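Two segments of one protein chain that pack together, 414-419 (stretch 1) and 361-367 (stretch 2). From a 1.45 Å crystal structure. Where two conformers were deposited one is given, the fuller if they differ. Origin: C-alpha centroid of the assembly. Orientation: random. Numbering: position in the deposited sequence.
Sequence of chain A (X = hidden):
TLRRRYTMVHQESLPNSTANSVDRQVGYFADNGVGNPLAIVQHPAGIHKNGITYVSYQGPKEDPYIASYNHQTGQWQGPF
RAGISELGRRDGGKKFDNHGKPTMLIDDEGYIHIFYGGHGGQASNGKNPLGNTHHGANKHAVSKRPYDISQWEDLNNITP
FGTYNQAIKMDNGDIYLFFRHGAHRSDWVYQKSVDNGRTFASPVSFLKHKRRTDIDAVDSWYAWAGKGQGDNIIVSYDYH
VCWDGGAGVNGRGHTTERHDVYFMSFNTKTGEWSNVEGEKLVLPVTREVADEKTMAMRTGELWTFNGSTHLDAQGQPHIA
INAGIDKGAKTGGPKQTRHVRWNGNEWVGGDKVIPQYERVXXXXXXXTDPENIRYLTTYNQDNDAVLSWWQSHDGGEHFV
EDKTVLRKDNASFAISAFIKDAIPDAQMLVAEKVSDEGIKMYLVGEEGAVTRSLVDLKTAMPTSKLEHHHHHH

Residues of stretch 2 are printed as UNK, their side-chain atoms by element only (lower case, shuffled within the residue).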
# COMPACT_ATOMS: atom_id res chain seq x y z
N ALA A 414 -12.15 -1.58 -3.48
CA ALA A 414 -10.76 -1.60 -3.07
C ALA A 414 -10.04 -0.56 -3.92
O ALA A 414 -10.32 -0.46 -5.12
CB ALA A 414 -10.16 -2.99 -3.32
N ILE A 415 -9.10 0.17 -3.33
CA ILE A 415 -8.39 1.23 -4.04
C ILE A 415 -6.89 1.08 -3.90
O ILE A 415 -6.37 0.50 -2.94
CB ILE A 415 -8.83 2.64 -3.61
CG1 ILE A 415 -8.70 2.83 -2.09
CG2 ILE A 415 -10.28 2.87 -4.07
CD1 ILE A 415 -8.79 4.31 -1.68
N SER A 416 -6.17 1.61 -4.89
CA SER A 416 -4.73 1.78 -4.81
C SER A 416 -4.38 3.12 -4.16
O SER A 416 -5.21 4.01 -4.01
CB SER A 416 -4.10 1.77 -6.20
OG SER A 416 -4.44 2.92 -6.96
N ALA A 417 -3.11 3.26 -3.83
CA ALA A 417 -2.55 4.58 -3.59
C ALA A 417 -2.57 5.37 -4.90
O ALA A 417 -2.70 4.80 -6.00
CB ALA A 417 -1.12 4.47 -3.08
N PHE A 418 -2.41 6.69 -4.80
CA PHE A 418 -2.30 7.47 -6.02
C PHE A 418 -1.15 6.96 -6.89
O PHE A 418 -0.07 6.62 -6.39
CB PHE A 418 -2.07 8.94 -5.70
CG PHE A 418 -3.31 9.68 -5.25
CD1 PHE A 418 -4.42 9.77 -6.07
CD2 PHE A 418 -3.34 10.35 -4.03
CE1 PHE A 418 -5.54 10.46 -5.66
CE2 PHE A 418 -4.47 11.04 -3.62
CZ PHE A 418 -5.56 11.10 -4.45
N ILE A 419 -1.41 6.94 -8.19
CA ILE A 419 -0.45 6.52 -9.20
C ILE A 419 0.78 7.41 -9.18
O ILE A 419 0.69 8.65 -9.06
CB ILE A 419 -1.16 6.54 -10.55
CG1 ILE A 419 -2.12 5.35 -10.56
CG2 ILE A 419 -0.22 6.53 -11.75
CD1 ILE A 419 -3.01 5.31 -11.72
N UNK A 361 -13.84 3.56 5.95
CA UNK A 361 -13.37 4.45 4.90
C UNK A 361 -11.87 4.28 4.72
O UNK A 361 -11.16 3.97 5.67
c UNK A 361 -13.69 5.92 5.16
o UNK A 361 -13.09 6.35 6.37
N UNK A 362 -11.41 4.47 3.49
CA UNK A 362 -10.00 4.40 3.13
C UNK A 362 -9.73 5.49 2.11
O UNK A 362 -10.62 5.88 1.36
c UNK A 362 -9.65 0.54 6.46
n UNK A 362 -9.72 -0.62 7.09
n UNK A 362 -8.93 0.64 5.34
c UNK A 362 -8.80 1.85 4.55
c UNK A 362 -9.82 1.85 3.42
n UNK A 362 -10.32 1.59 6.94
c UNK A 362 -9.65 3.04 2.49
N UNK A 363 -8.50 5.96 2.02
CA UNK A 363 -8.21 6.96 1.01
C UNK A 363 -6.75 7.35 1.04
O UNK A 363 -6.09 7.23 2.06
N UNK A 364 -6.28 7.84 -0.09
CA UNK A 364 -4.98 8.49 -0.19
C UNK A 364 -5.22 9.97 -0.42
O UNK A 364 -6.33 10.40 -0.76
o UNK A 364 -2.16 8.70 -0.21
c UNK A 364 -4.15 7.87 -1.33
c UNK A 364 -2.65 8.14 -1.23
o UNK A 364 -1.94 7.75 -2.18
N UNK A 365 -4.19 10.79 -0.21
CA UNK A 365 -4.38 12.23 -0.26
C UNK A 365 -3.21 12.89 -0.96
O UNK A 365 -2.13 12.32 -1.11
c UNK A 365 -1.83 11.56 3.50
c UNK A 365 -2.39 13.80 2.03
c UNK A 365 -4.54 12.84 1.15
c UNK A 365 -0.98 12.63 3.52
c UNK A 365 -3.29 12.74 1.99
c UNK A 365 -1.25 13.73 2.78
c UNK A 365 -3.01 11.61 2.73
N UNK A 366 -3.46 14.11 -1.40
CA UNK A 366 -2.46 15.02 -1.93
C UNK A 366 -2.48 16.28 -1.09
O UNK A 366 -3.55 16.72 -0.65
s UNK A 366 -3.16 14.64 -6.01
c UNK A 366 -2.81 14.18 -4.32
c UNK A 366 -4.60 15.68 -5.80
c UNK A 366 -2.80 15.38 -3.38
N UNK A 367 -1.32 16.88 -0.89
CA UNK A 367 -1.20 18.09 -0.10
C UNK A 367 -0.26 19.03 -0.82
O UNK A 367 0.75 18.61 -1.39
c UNK A 367 -0.72 17.77 1.33
c UNK A 367 0.55 16.93 1.32
c UNK A 367 -0.54 19.04 2.12
O HOH W 1 0.54 7.92 -3.24

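Position 361 carries two side-chain atoms, one carbon and then one oxygen at the end of it. The side chain is out of reach of stretch 1: its CB is 8.6 Å from Ile415 CD1, the nearest approach. A single CB bearing a single oxygen, without a further carbon, identifies Ser361.

At position 362 the side chain is an unbranched run of three carbons and a nitrogen, ending in a carbon that holds two more nitrogens. Its CA-to-CB bond points toward stretch 1, and CB lies 4.4 Å from Ile415 CD1, but the chain then leads away. The terminal group of three nitrogens about one carbon is a guanidinium, so this is Arg362. With chi1 and chi2 both m, the chain folds back on its own stretch, where Arg362 NH1 donates to the Ser361 backbone O at 2.8 Å (angle 151°).

Position 363 has backbone atoms and nothing more, which defines Gly363. Its CA is 3.8 Å from Ile415 CD1, an approach made directly to the main chain. An ideal CB built here would point away from stretch 1 and lie 4.8 Å from Ile415 CD1, so this contact gives no steric reason for the absence of a side chain.

Position 364 shows two carbons, the second bearing two oxygens, and points toward stretch 1. One oxygen lies 2.9 Å from Phe418 N, with an N-H...acceptor angle of 167°, and the same oxygen is 3.5 Å from Ala417 CB. A carboxylate one carbon beyond CA's first substituent is that of Asp364, an assignment that the atom count separates from the longer acid. The oxygen facing Phe418 N is OD2; OD1 accepts a weak hydrogen bond from the backbone N of position 365 at 2.9 Å (142°).

Position 365 has one carbon followed by a ring of six carbons, with no oxygen on the ring, and is therefore Phe365. Its CA-to-CB bond points away from stretch 1, and the nearest approach of its side chain to stretch 1 is 5.1 Å, from Phe365 CB to Phe418 CE2. The main chain makes the contact instead: Phe365 N is 3.4 Å from Phe418 CE2.

Position 366 carries two carbons, a sulfur and a last carbon in an unbranched line, the signature of Met366. CG packs 3.6 Å from Phe418 CE2, while SD sits 4.6 Å from the centroid of the Phe418 ring and 12° off its normal, placing the sulfur over the face.

Position 367 has one carbon carrying two others. This beta-branched, all-carbon side chain is Val367, out of reach of stretch 1.

The contact joins a polar anchor to apolar packing. The nearly linear bond from Phe418 N to Asp364 OD2 ties the backbone of stretch 1 at Phe418 to the side chain of Asp364, and water 1 donates to that OD2 at 2.7 Å and, weakly, to Phe418 O at 3.5 Å. Phe418, with 100 Å² covered, sets its ring obliquely against the main chain at Asp364 and Phe365, with the Met366 sulfur over its face, while Ile415 CD1 packs against Gly363. The touching parts run 12° apart, and together the stretches bury 318 Å².

Stretch 2 (361-367) SRGDFMV
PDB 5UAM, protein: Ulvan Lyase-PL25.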